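PDB 1WC2: endoglucanase from Mytilus edulis, which hydrolyses internal beta-1,4-glucosidic linkages of cellulose and related beta-glucans, is active on soluble carboxymethylcellulose, and also has expansin activity. Local coordinates for residues T20-S25 with H130-N135; G46-A51 with S138-M143; G70-L75 with T96-N101. All coordinates share one frame; numbering follows the deposited sequence. Where two conformers were deposited one is given.

Interaction 1: residues T20-S25 with H130-N135; sequences TNYHDS and HLDLEN
Thr-20 and Asp-132 lie side by side in a parallel strand pair, with CB of Thr-20 3.4 Å from Asp-132 OD1. The Thr-20 amide bonds to Leu-131 O, and its carbonyl takes the amide of Leu-133. In the conformer given, that OD1 accepts a bent hydrogen bond from His-130 NE2, 3.0 Å, in the plane of the imidazole; ND1 bonds to Ser-18, which fixes the ring's rotation. Next comes Asn-21 on the opposite face of the sheet. Its amide stacks on that of Asn-135, the planes 27° apart, while Trp-145 O takes its ND2 and Val-140 N bonds to Asn-135 OD1. Tyr-22 returns to the Asp-132 face. Asp-132 CB stands over the middle of its ring, 3.7 Å from the centroid, a CH-pi contact, and the Leu-133/Glu-134 peptide passes the ring edge. Tyr-22 N reaches Leu-133 O, and the last ladder bond runs from Asn-135 N to Tyr-22 O at 2.8 Å. Beyond Tyr-22 the chain leaves the strand, and Glu-134 becomes its main partner. The glutamate bends at chi2 (59°), swinging CD toward the outgoing loop. OE2 accepts His-23 ND1 at 2.7 Å on its syn side, the ring nearly perpendicular to the carboxylate, and also bonds to Gly-136 N. OE1 offers its syn lone pair to Asp-24 N at 3.0 Å. An alanine at Glu-134 would probably leave His-23 ND1 and the amide of Asp-24 without their acceptors, freeing the loop to shift. By similarity Asp-132, on the strand pair, is the proton donor and Asp-24, in the loop just after it, the nucleophile. His-130 and Tyr-22 are likely to restrict Asp-132's rotation; a buried carboxylate grips the Asp-24 backbone, and Asp-24 OD1 takes the amide of His-26.

Interaction 2: residues G46-A51 with S138-M143; sequences GSFVAA and SQVTGM
Gln-139 reaches from the loop between strands 129-134 and 148-155 to the turn that leads into strand 49-53, where its amide meets Ser-47 and its backbone meets the ring of Phe-48. The contact is buried and mixed: one side-chain-to-backbone hydrogen bond beside an apolar patch. Gln-139 NE2 donates to Ser-47 O at 3.0 Å in a nearly straight bond (168°), approaching from above the plane of that carbonyl while the carbonyl oxygen lies in the plane of the amide. The reach depends on a folded chain: CG sits between the backbone N and the carbonyl carbon (chi1 55°), and a further bend at chi2 carries CD toward residues 46-47. NE2 also bonds to Ala-45 O, and OE1 takes the amide of Arg-137, so both ends of the carboxamide are held and its flip is fixed. Phe-48 slides past this side chain in the opposite direction. Its CE2 comes 3.4 Å from Gln-139 O, which lies in the plane of the ring at the edge, and 3.9 Å from Gln-139 CB; the edge hydrogens thus face a carbonyl oxygen, which would be a mildly favourable electrostatic match. Farther along, Met-143 meets Phe-48 tip to tip, its methyl CE 4.0 Å from CZ, and its sulfur 5.2 Å from the ring centroid makes an oblique Met-aromatic contact. Val-140 CG2 touches the same edge loosely. Around this patch, Phe-97 of strand 94-100 meets the Phe-48 ring, Lys-95 touches both Phe-48 and Met-143, and Val-140 packs on Leu-133 of strand 129-134, so the loop lies against the end of the barrel.

Interaction 3: residues G70-L75 with T96-N101; sequences GQCIKL and TFMITN
Met-98 and Cys-72 face each other as a non-hydrogen-bonded pair in an antiparallel ladder, and the methionine can be followed outward from there. Its CB lies 3.9 Å from Cys-72 SG. With CG anti to the backbone N (chi1 180°), the chain heads toward the turn before the partner strand, and CG comes 3.9 Å from Gly-70 O and 4.0 Å from Gly-70 CA. SD continues the extended line, and then the chain bends at chi3 (-77°), which brings CE back to 3.9 Å from Gly-70 O and 4.0 Å from Cys-72 SG. CB and CE of the methionine thus both touch the sulfur that is tied by a disulfide to Cys-157 of helix 157-163. On that same face Thr-96 lays CG2 against Cys-72 CB at 3.6 Å, while its OG1 lies by the aliphatic start of the extended Lys-74. The other face is apolar: Ile-99 CD1 meets Ile-73 CG1 at 4.0 Å, and Leu-75 crosses Phe-97 at about a right angle, CD1 close to CE1. Four backbone hydrogen bonds join the two segments. Ile-73 and Phe-97 exchange both of theirs, Ile-99 N donates to Gln-71 O, and Gly-70 N to Ile-99 O at 2.9 Å, extending the ladder into the turn, where Gly-70 has a positive phi. Strand 72-78 pairs on its far side with strand 148-155, and strand 94-100 with strand 49-53, so this ladder is one seam of the double-psi beta-barrel of family 45 endoglucanases, with the disulfide stapling a helix to its outside.

All three contacts belong to one beta-barrel, with centres about 8 Å (1 and 2), about 11 Å (2 and 3) and about 12 Å (1 and 3) apart. Strand pairing runs 14-22, 129-134, 49-53, 94-100, 72-78, 148-155 and back to 14-22, closing a ring of six; interactions 1 and 3 are two of its seams, and strand 49-53 of interaction 2 bridges them. Along the chain, interaction 3 is nested inside the loops closed by both others, whose segments alternate. A backbone hydrogen bond from Ala-51 N to Asp-132 O joins interactions 1 and 2, while Leu-133 packs on Phe-97. The two residues assigned as catalytic by similarity thus both belong to interaction 1, on and just beyond strands of this closed ring.

Interaction 1: residues T20-S25 with H130-N135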
ATOM      1  N   THR A  20      -0.442  -4.471   6.019  1.00  6.66           N
ATOM      2  CA  THR A  20      -0.570  -5.926   6.124  1.00  7.28           C
ATOM      3  C   THR A  20       0.034  -6.628   4.918  0.65  6.95           C
ATOM      4  O   THR A  20      -0.382  -6.373   3.789  0.65  5.54           O
ATOM      5  CB  THR A  20      -2.080  -6.381   6.127  0.65  7.64           C
ATOM      6  OG1 THR A  20      -2.892  -5.595   7.010  0.65  8.54           O
ATOM      7  CG2 THR A  20      -2.224  -7.857   6.573  0.65  8.01           C
ATOM      8  N   ASN A  21       0.923  -7.583   5.178  1.00  8.18           N
ATOM      9  CA  ASN A  21       1.498  -8.404   4.120  1.00  8.64           C
ATOM     10  C   ASN A  21       0.372  -9.312   3.619  1.00  8.84           C
ATOM     11  O   ASN A  21      -0.351  -9.888   4.424  1.00 10.09           O
ATOM     12  CB  ASN A  21       2.693  -9.208   4.651  1.00  9.56           C
ATOM     13  CG  ASN A  21       3.922  -8.337   4.846  1.00 10.15           C
ATOM     14  OD1 ASN A  21       4.160  -7.401   4.076  1.00 13.53           O
ATOM     15  ND2 ASN A  21       4.689  -8.616   5.892  1.00 11.56           N
ATOM     16  N   TYR A  22       0.174  -9.367   2.304  1.00  9.11           N
ATOM     17  CA  TYR A  22      -0.874 -10.183   1.683  1.00  9.77           C
ATOM     18  C   TYR A  22      -0.378 -10.775   0.361  1.00  9.65           C
ATOM     19  O   TYR A  22       0.693 -10.414  -0.131  1.00  9.82           O
ATOM     20  CB  TYR A  22      -2.187  -9.377   1.504  1.00 10.47           C
ATOM     21  CG  TYR A  22      -2.412  -8.620   0.184  1.00 11.12           C
ATOM     22  CD1 TYR A  22      -3.659  -8.641  -0.448  1.00 11.63           C
ATOM     23  CD2 TYR A  22      -1.419  -7.837  -0.408  1.00 11.16           C
ATOM     24  CE1 TYR A  22      -3.892  -7.937  -1.630  1.00 11.74           C
ATOM     25  CE2 TYR A  22      -1.659  -7.141  -1.609  1.00 10.77           C
ATOM     26  CZ  TYR A  22      -2.890  -7.198  -2.223  1.00 11.15           C
ATOM     27  OH  TYR A  22      -3.119  -6.521  -3.412  1.00 11.90           O
ATOM     28  N   HIS A  23      -1.160 -11.689  -0.199  1.00 10.16           N
ATOM     29  CA  HIS A  23      -0.910 -12.180  -1.537  1.00 10.43           C
ATOM     30  C   HIS A  23      -2.190 -12.213  -2.330  1.00 10.86           C
ATOM     31  O   HIS A  23      -3.178 -12.809  -1.890  1.00 11.56           O
ATOM     32  CB  HIS A  23      -0.306 -13.587  -1.528  1.00 10.63           C
ATOM     33  CG  HIS A  23      -0.235 -14.189  -2.894  1.00 11.06           C
ATOM     34  ND1 HIS A  23       0.359 -13.536  -3.953  1.00 10.81           N
ATOM     35  CD2 HIS A  23      -0.743 -15.338  -3.396  1.00 12.25           C
ATOM     36  CE1 HIS A  23       0.243 -14.271  -5.042  1.00 12.07           C
ATOM     37  NE2 HIS A  23      -0.424 -15.366  -4.732  1.00 12.98           N
ATOM     38  N   ASP A  24      -2.174 -11.568  -3.487  1.00 10.76           N
ATOM     39  CA  ASP A  24      -3.294 -11.615  -4.412  1.00 11.53           C
ATOM     40  C   ASP A  24      -2.729 -11.754  -5.827  1.00 10.69           C
ATOM     41  O   ASP A  24      -1.886 -10.930  -6.215  1.00 11.15           O
ATOM     42  CB  ASP A  24      -4.125 -10.333  -4.243  1.00 12.94           C
ATOM     43  CG  ASP A  24      -5.408 -10.361  -5.024  1.00 14.75           C
ATOM     44  OD1 ASP A  24      -5.331 -10.413  -6.260  1.00 15.63           O
ATOM     45  OD2 ASP A  24      -6.543 -10.328  -4.475  1.00 17.05           O
ATOM     46  N   SER A  25      -3.197 -12.768  -6.577  1.00 10.04           N
ATOM     47  CA  SER A  25      -2.740 -13.059  -7.952  1.00 10.62           C
ATOM     48  C   SER A  25      -3.715 -12.587  -9.046  1.00  9.96           C
ATOM     49  O   SER A  25      -3.457 -12.799 -10.231  1.00 10.86           O
ATOM     50  CB  SER A  25      -2.505 -14.562  -8.135  1.00 11.68           C
ATOM     51  OG  SER A  25      -3.699 -15.284  -7.925  1.00 14.66           O
ATOM     52  N   HIS A 130      -4.253   2.794   5.033  1.00  5.59           N
ATOM     53  CA  HIS A 130      -3.766   1.428   5.156  1.00  5.70           C
ATOM     54  C   HIS A 130      -3.338   0.904   3.789  1.00  5.90           C
ATOM     55  O   HIS A 130      -4.049   1.113   2.806  1.00  5.91           O
ATOM     56  CB  HIS A 130      -4.832   0.495   5.750  1.00  5.70           C
ATOM     57  CG  HIS A 130      -4.355  -0.895   5.970  0.85  5.49           C
ATOM     58  ND1 HIS A 130      -3.673  -1.255   7.114  0.85  5.56           N
ATOM     59  CD2 HIS A 130      -4.391  -1.993   5.174  0.85  6.04           C
ATOM     60  CE1 HIS A 130      -3.322  -2.527   7.013  0.85  6.27           C
ATOM     61  NE2 HIS A 130      -3.750  -2.999   5.851  0.85  6.64           N
ATOM     62  N   LEU A 131      -2.189   0.223   3.739  1.00  5.88           N
ATOM     63  CA  LEU A 131      -1.740  -0.449   2.517  1.00  6.35           C
ATOM     64  C   LEU A 131      -1.549  -1.942   2.776  1.00  6.23           C
ATOM     65  O   LEU A 131      -0.849  -2.334   3.714  1.00  7.08           O
ATOM     66  CB  LEU A 131      -0.422   0.141   2.013  1.00  6.99           C
ATOM     67  CG  LEU A 131      -0.434   1.607   1.561  1.00  7.47           C
ATOM     68  CD1 LEU A 131       0.943   1.960   1.020  1.00 10.14           C
ATOM     69  CD2 LEU A 131      -1.487   1.918   0.501  1.00  7.64           C
ATOM     70  N   ASP A 132      -2.180  -2.773   1.951  1.00  6.09           N
ATOM     71  CA  ASP A 132      -1.852  -4.192   1.895  1.00  6.37           C
ATOM     72  C   ASP A 132      -0.663  -4.303   0.938  0.65  6.00           C
ATOM     73  O   ASP A 132      -0.716  -3.789  -0.180  0.65  6.03           O
ATOM     74  CB  ASP A 132      -3.022  -5.071   1.403  0.65  7.40           C
ATOM     75  CG  ASP A 132      -4.108  -5.334   2.462  0.65  7.49           C
ATOM     76  OD1 ASP A 132      -3.944  -5.013   3.653  0.65  7.71           O
ATOM     77  OD2 ASP A 132      -5.187  -5.880   2.134  0.65 11.59           O
ATOM     78  N   LEU A 133       0.422  -4.919   1.395  1.00  6.32           N
ATOM     79  CA  LEU A 133       1.660  -5.008   0.626  1.00  6.73           C
ATOM     80  C   LEU A 133       1.823  -6.404   0.030  1.00  7.02           C
ATOM     81  O   LEU A 133       1.841  -7.397   0.755  1.00  7.58           O
ATOM     82  CB  LEU A 133       2.871  -4.705   1.528  1.00  6.97           C
ATOM     83  CG  LEU A 133       2.797  -3.426   2.387  1.00  7.54           C
ATOM     84  CD1 LEU A 133       4.046  -3.279   3.254  1.00  9.13           C
ATOM     85  CD2 LEU A 133       2.590  -2.214   1.517  1.00  8.76           C
ATOM     86  N   GLU A 134       1.955  -6.484  -1.288  1.00  7.13           N
ATOM     87  CA  GLU A 134       2.155  -7.788  -1.909  1.00  7.57           C
ATOM     88  C   GLU A 134       3.425  -8.465  -1.386  1.00  7.75           C
ATOM     89  O   GLU A 134       4.509  -7.873  -1.408  1.00  7.53           O
ATOM     90  CB  GLU A 134       2.197  -7.652  -3.424  1.00  7.88           C
ATOM     91  CG  GLU A 134       2.451  -8.964  -4.166  1.00  8.17           C
ATOM     92  CD  GLU A 134       1.415 -10.072  -3.895  1.00  8.36           C
ATOM     93  OE1 GLU A 134       0.191  -9.783  -3.901  1.00  9.18           O
ATOM     94  OE2 GLU A 134       1.814 -11.238  -3.668  1.00  9.54           O
ATOM     95  N   ASN A 135       3.286  -9.725  -0.956  1.00  7.79           N
ATOM     96  CA  ASN A 135       4.361 -10.469  -0.279  1.00  8.22           C
ATOM     97  C   ASN A 135       4.435 -11.950  -0.664  1.00  8.44           C
ATOM     98  O   ASN A 135       5.078 -12.752   0.028  1.00  9.20           O
ATOM     99  CB  ASN A 135       4.250 -10.341   1.239  1.00  8.45           C
ATOM    100  CG  ASN A 135       5.525 -10.793   1.955  1.00  8.45           C
ATOM    101  OD1 ASN A 135       6.626 -10.341   1.616  1.00  8.61           O
ATOM    102  ND2 ASN A 135       5.384 -11.688   2.931  1.00  9.78           N
TER

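Interaction 2: residues G46-A51 with S138-M143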
ATOM      1  N   GLY A  46       6.609  -9.926  -8.208  1.00  9.07           N
ATOM      2  CA  GLY A  46       7.875  -9.713  -7.544  1.00  9.27           C
ATOM      3  C   GLY A  46       8.150  -8.245  -7.257  1.00  8.60           C
ATOM      4  O   GLY A  46       9.212  -7.924  -6.738  1.00 10.37           O
ATOM      5  N   SER A  47       7.212  -7.345  -7.577  1.00  8.25           N
ATOM      6  CA  SER A  47       7.408  -5.901  -7.366  1.00  7.83           C
ATOM      7  C   SER A  47       6.916  -5.432  -6.001  1.00  7.21           C
ATOM      8  O   SER A  47       6.182  -6.146  -5.310  1.00  7.86           O
ATOM      9  CB  SER A  47       6.654  -5.119  -8.437  1.00  8.62           C
ATOM     10  OG  SER A  47       7.297  -5.247  -9.692  1.00 10.77           O
ATOM     11  N   PHE A  48       7.356  -4.230  -5.617  1.00  6.92           N
ATOM     12  CA  PHE A  48       6.822  -3.511  -4.469  1.00  6.72           C
ATOM     13  C   PHE A  48       5.547  -2.787  -4.932  1.00  6.69           C
ATOM     14  O   PHE A  48       5.583  -1.668  -5.466  1.00  6.90           O
ATOM     15  CB  PHE A  48       7.861  -2.542  -3.890  1.00  6.89           C
ATOM     16  CG  PHE A  48       8.991  -3.216  -3.116  1.00  7.50           C
ATOM     17  CD1 PHE A  48      10.303  -2.786  -3.274  1.00  9.02           C
ATOM     18  CD2 PHE A  48       8.732  -4.227  -2.185  1.00  8.59           C
ATOM     19  CE1 PHE A  48      11.348  -3.377  -2.544  1.00  9.01           C
ATOM     20  CE2 PHE A  48       9.779  -4.810  -1.459  1.00  9.39           C
ATOM     21  CZ  PHE A  48      11.081  -4.369  -1.635  1.00  9.83           C
ATOM     22  N   VAL A  49       4.425  -3.491  -4.765  1.00  6.76           N
ATOM     23  CA  VAL A  49       3.098  -2.995  -5.103  1.00  6.97           C
ATOM     24  C   VAL A  49       2.157  -3.188  -3.925  1.00  6.37           C
ATOM     25  O   VAL A  49       2.417  -3.995  -3.029  1.00  6.91           O
ATOM     26  CB  VAL A  49       2.540  -3.664  -6.396  1.00  7.48           C
ATOM     27  CG1 VAL A  49       3.412  -3.284  -7.604  1.00  8.25           C
ATOM     28  CG2 VAL A  49       2.406  -5.187  -6.250  1.00  8.40           C
ATOM     29  N   ALA A  50       1.059  -2.440  -3.953  1.00  6.61           N
ATOM     30  CA  ALA A  50       0.142  -2.374  -2.824  1.00  6.76           C
ATOM     31  C   ALA A  50      -1.309  -2.251  -3.255  1.00  6.14           C
ATOM     32  O   ALA A  50      -1.621  -1.740  -4.330  1.00  6.17           O
ATOM     33  CB  ALA A  50       0.496  -1.196  -1.941  1.00  7.05           C
ATOM     34  N   ALA A  51      -2.193  -2.699  -2.373  1.00  6.04           N
ATOM     35  CA  ALA A  51      -3.618  -2.412  -2.440  1.00  5.88           C
ATOM     36  C   ALA A  51      -3.922  -1.321  -1.414  1.00  5.69           C
ATOM     37  O   ALA A  51      -3.630  -1.484  -0.228  1.00  6.64           O
ATOM     38  CB  ALA A  51      -4.432  -3.670  -2.152  1.00  6.42           C
ATOM     39  N   SER A 138       7.879 -13.030  -0.788  1.00  9.21           N
ATOM     40  CA  SER A 138       8.617 -12.629   0.404  1.00  9.46           C
ATOM     41  C   SER A 138       9.452 -11.360   0.182  1.00  8.61           C
ATOM     42  O   SER A 138      10.429 -11.118   0.894  1.00  9.67           O
ATOM     43  CB  SER A 138       9.476 -13.793   0.948  1.00  9.58           C
ATOM     44  OG  SER A 138       8.664 -14.901   1.313  1.00 11.05           O
ATOM     45  N   GLN A 139       9.026 -10.520  -0.757  1.00  8.57           N
ATOM     46  CA  GLN A 139       9.751  -9.270  -0.991  1.00  8.62           C
ATOM     47  C   GLN A 139       9.717  -8.331   0.227  1.00  8.42           C
ATOM     48  O   GLN A 139      10.647  -7.538   0.443  1.00  8.65           O
ATOM     49  CB  GLN A 139       9.260  -8.553  -2.248  1.00  8.51           C
ATOM     50  CG  GLN A 139       7.748  -8.242  -2.328  1.00  8.71           C
ATOM     51  CD  GLN A 139       6.966  -9.320  -3.088  1.00  8.61           C
ATOM     52  OE1 GLN A 139       6.924 -10.483  -2.673  1.00  8.84           O
ATOM     53  NE2 GLN A 139       6.366  -8.940  -4.204  1.00  8.03           N
ATOM     54  N   VAL A 140       8.641  -8.404   1.010  1.00  8.00           N
ATOM     55  CA  VAL A 140       8.506  -7.565   2.202  1.00  8.18           C
ATOM     56  C   VAL A 140       9.039  -8.276   3.453  1.00  8.36           C
ATOM     57  O   VAL A 140       9.872  -7.729   4.156  1.00  8.87           O
ATOM     58  CB  VAL A 140       7.057  -7.044   2.390  1.00  8.43           C
ATOM     59  CG1 VAL A 140       6.953  -6.143   3.620  1.00  8.33           C
ATOM     60  CG2 VAL A 140       6.604  -6.282   1.139  1.00  8.95           C
ATOM     61  N   THR A 141       8.597  -9.509   3.733  1.00  8.75           N
ATOM     62  CA  THR A 141       9.099 -10.221   4.918  1.00  9.65           C
ATOM     63  C   THR A 141      10.589 -10.572   4.814  1.00  9.35           C
ATOM     64  O   THR A 141      11.241 -10.719   5.837  1.00 10.52           O
ATOM     65  CB  THR A 141       8.307 -11.484   5.228  1.00 10.28           C
ATOM     66  OG1 THR A 141       8.070 -12.221   4.022  1.00 10.41           O
ATOM     67  CG2 THR A 141       6.927 -11.149   5.814  1.00 11.22           C
ATOM     68  N   GLY A 142      11.137 -10.662   3.598  1.00  9.33           N
ATOM     69  CA  GLY A 142      12.563 -10.887   3.413  1.00  9.64           C
ATOM     70  C   GLY A 142      13.419  -9.769   3.995  1.00  9.58           C
ATOM     71  O   GLY A 142      14.586  -9.996   4.343  1.00  9.65           O
ATOM     72  N   MET A 143      12.842  -8.557   4.086  1.00  9.59           N
ATOM     73  CA  MET A 143      13.491  -7.406   4.720  1.00  9.86           C
ATOM     74  C   MET A 143      13.253  -7.329   6.228  1.00 10.12           C
ATOM     75  O   MET A 143      13.648  -6.363   6.868  1.00 10.65           O
ATOM     76  CB  MET A 143      12.946  -6.096   4.149  1.00 10.22           C
ATOM     77  CG  MET A 143      13.058  -5.940   2.675  1.00 10.77           C
ATOM     78  SD  MET A 143      12.623  -4.265   2.120  1.00 11.61           S
ATOM     79  CE  MET A 143      10.837  -4.212   2.377  1.00 12.18           C
TER

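Interaction 3: residues G70-L75 with T96-N101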
ATOM      1  N   GLY A  70      -1.632   3.728  -9.727  1.00  6.81           N
ATOM      2  CA  GLY A  70      -0.331   4.081 -10.289  1.00  7.45           C
ATOM      3  C   GLY A  70       0.515   5.033  -9.458  1.00  7.45           C
ATOM      4  O   GLY A  70       1.658   5.333  -9.836  1.00  8.85           O
ATOM      5  N   GLN A  71      -0.024   5.530  -8.342  1.00  7.08           N
ATOM      6  CA  GLN A  71       0.717   6.460  -7.499  1.00  7.08           C
ATOM      7  C   GLN A  71       1.702   5.665  -6.649  1.00  6.72           C
ATOM      8  O   GLN A  71       1.377   4.580  -6.156  1.00  7.34           O
ATOM      9  CB  GLN A  71      -0.236   7.235  -6.594  1.00  7.15           C
ATOM     10  CG  GLN A  71       0.437   8.358  -5.848  1.00  8.14           C
ATOM     11  CD  GLN A  71      -0.522   9.102  -4.951  1.00  8.08           C
ATOM     12  OE1 GLN A  71      -1.086   8.516  -4.021  1.00  8.88           O
ATOM     13  NE2 GLN A  71      -0.706  10.400  -5.210  1.00  8.72           N
ATOM     14  N   CYS A  72       2.905   6.215  -6.471  1.00  6.96           N
ATOM     15  CA  CYS A  72       3.907   5.605  -5.601  1.00  7.39           C
ATOM     16  C   CYS A  72       3.950   6.282  -4.232  1.00  7.31           C
ATOM     17  O   CYS A  72       3.926   7.524  -4.125  1.00  7.62           O
ATOM     18  CB  CYS A  72       5.288   5.617  -6.260  1.00  7.90           C
ATOM     19  SG  CYS A  72       5.413   4.422  -7.623  1.00  9.04           S
ATOM     20  N   ILE A  73       4.009   5.437  -3.208  1.00  7.16           N
ATOM     21  CA  ILE A  73       4.021   5.830  -1.806  1.00  7.47           C
ATOM     22  C   ILE A  73       5.291   5.282  -1.155  1.00  7.03           C
ATOM     23  O   ILE A  73       5.514   4.073  -1.135  1.00  6.88           O
ATOM     24  CB  ILE A  73       2.795   5.249  -1.047  1.00  7.86           C
ATOM     25  CG1 ILE A  73       1.474   5.592  -1.741  1.00 10.09           C
ATOM     26  CG2 ILE A  73       2.845   5.690   0.428  1.00  7.77           C
ATOM     27  CD1 ILE A  73       1.155   7.023  -1.751  1.00 11.45           C
ATOM     28  N   LYS A  74       6.118   6.181  -0.626  1.00  7.07           N
ATOM     29  CA  LYS A  74       7.312   5.815   0.124  1.00  7.14           C
ATOM     30  C   LYS A  74       6.954   5.638   1.593  1.00  6.77           C
ATOM     31  O   LYS A  74       6.428   6.567   2.225  1.00  7.22           O
ATOM     32  CB  LYS A  74       8.394   6.884  -0.041  1.00  7.85           C
ATOM     33  CG  LYS A  74       9.703   6.542   0.667  1.00  9.77           C
ATOM     34  CD  LYS A  74      10.788   7.585   0.419  0.50 11.58           C
ATOM     35  CE  LYS A  74      12.093   7.260   1.150  0.50 11.91           C
ATOM     36  NZ  LYS A  74      13.062   8.387   1.026  0.50 12.45           N
ATOM     37  N   LEU A  75       7.201   4.441   2.119  1.00  6.90           N
ATOM     38  CA  LEU A  75       6.928   4.104   3.509  1.00  7.08           C
ATOM     39  C   LEU A  75       8.227   4.080   4.293  1.00  7.14           C
ATOM     40  O   LEU A  75       9.216   3.518   3.821  1.00  8.34           O
ATOM     41  CB  LEU A  75       6.270   2.730   3.596  1.00  7.11           C
ATOM     42  CG  LEU A  75       4.897   2.576   2.928  1.00  7.06           C
ATOM     43  CD1 LEU A  75       4.359   1.176   3.187  1.00  8.39           C
ATOM     44  CD2 LEU A  75       3.926   3.633   3.428  1.00  6.79           C
ATOM     45  N   THR A  96       9.523   2.043  -1.503  1.00  7.32           N
ATOM     46  CA  THR A  96       8.419   2.682  -2.208  1.00  6.87           C
ATOM     47  C   THR A  96       7.555   1.638  -2.932  1.00  6.72           C
ATOM     48  O   THR A  96       8.079   0.738  -3.613  1.00  7.57           O
ATOM     49  CB  THR A  96       8.979   3.719  -3.193  1.00  7.27           C
ATOM     50  OG1 THR A  96       9.579   4.801  -2.470  1.00  8.22           O
ATOM     51  CG2 THR A  96       7.883   4.356  -4.050  1.00  7.40           C
ATOM     52  N   PHE A  97       6.239   1.786  -2.794  1.00  6.58           N
ATOM     53  CA  PHE A  97       5.251   0.855  -3.321  1.00  6.56           C
ATOM     54  C   PHE A  97       4.337   1.575  -4.301  1.00  6.70           C
ATOM     55  O   PHE A  97       3.827   2.654  -4.010  1.00  7.72           O
ATOM     56  CB  PHE A  97       4.422   0.256  -2.172  1.00  6.75           C
ATOM     57  CG  PHE A  97       5.245  -0.525  -1.183  1.00  6.73           C
ATOM     58  CD1 PHE A  97       5.971   0.132  -0.199  1.00  7.90           C
ATOM     59  CD2 PHE A  97       5.314  -1.909  -1.245  1.00  7.86           C
ATOM     60  CE1 PHE A  97       6.768  -0.571   0.693  1.00  8.61           C
ATOM     61  CE2 PHE A  97       6.107  -2.621  -0.341  1.00  8.66           C
ATOM     62  CZ  PHE A  97       6.834  -1.947   0.625  1.00  9.29           C
ATOM     63  N   MET A  98       4.089   0.970  -5.457  1.00  6.55           N
ATOM     64  CA  MET A  98       3.080   1.477  -6.392  1.00  6.66           C
ATOM     65  C   MET A  98       1.702   0.906  -6.051  1.00  6.26           C
ATOM     66  O   MET A  98       1.564  -0.316  -5.890  1.00  6.66           O
ATOM     67  CB  MET A  98       3.430   1.100  -7.832  1.00  6.97           C
ATOM     68  CG  MET A  98       2.396   1.604  -8.845  1.00  7.77           C
ATOM     69  SD  MET A  98       2.815   1.219 -10.567  1.00  8.48           S
ATOM     70  CE  MET A  98       4.106   2.485 -10.869  1.00  8.23           C
ATOM     71  N   ILE A  99       0.687   1.772  -5.981  1.00  5.83           N
ATOM     72  CA  ILE A  99      -0.690   1.315  -5.802  1.00  6.18           C
ATOM     73  C   ILE A  99      -1.171   0.684  -7.119  1.00  6.13           C
ATOM     74  O   ILE A  99      -1.267   1.364  -8.145  1.00  6.92           O
ATOM     75  CB  ILE A  99      -1.618   2.478  -5.371  1.00  6.24           C
ATOM     76  CG1 ILE A  99      -1.218   2.988  -3.976  1.00  6.29           C
ATOM     77  CG2 ILE A  99      -3.080   2.044  -5.406  1.00  6.61           C
ATOM     78  CD1 ILE A  99      -1.882   4.308  -3.573  1.00  6.91           C
ATOM     79  N   THR A 100      -1.451  -0.619  -7.080  1.00  5.85           N
ATOM     80  CA  THR A 100      -1.978  -1.338  -8.238  1.00  6.50           C
ATOM     81  C   THR A 100      -3.341  -1.964  -7.972  1.00  5.95           C
ATOM     82  O   THR A 100      -3.917  -2.567  -8.877  1.00  6.82           O
ATOM     83  CB  THR A 100      -1.010  -2.459  -8.698  1.00  7.17           C
ATOM     84  OG1 THR A 100      -0.835  -3.393  -7.617  1.00  7.73           O
ATOM     85  CG2 THR A 100       0.357  -1.894  -9.104  1.00  7.52           C
ATOM     86  N   ASN A 101      -3.867  -1.852  -6.754  1.00  6.20           N
ATOM     87  CA  ASN A 101      -5.096  -2.552  -6.412  1.00  5.89           C
ATOM     88  C   ASN A 101      -5.813  -1.819  -5.278  1.00  5.50           C
ATOM     89  O   ASN A 101      -5.289  -0.857  -4.696  1.00  5.06           O
ATOM     90  CB  ASN A 101      -4.748  -4.023  -6.062  1.00  6.20           C
ATOM     91  CG  ASN A 101      -5.924  -5.010  -6.216  1.00  6.37           C
ATOM     92  OD1 ASN A 101      -7.027  -4.659  -6.608  1.00  6.36           O
ATOM     93  ND2 ASN A 101      -5.650  -6.275  -5.941  1.00 10.35           N
TER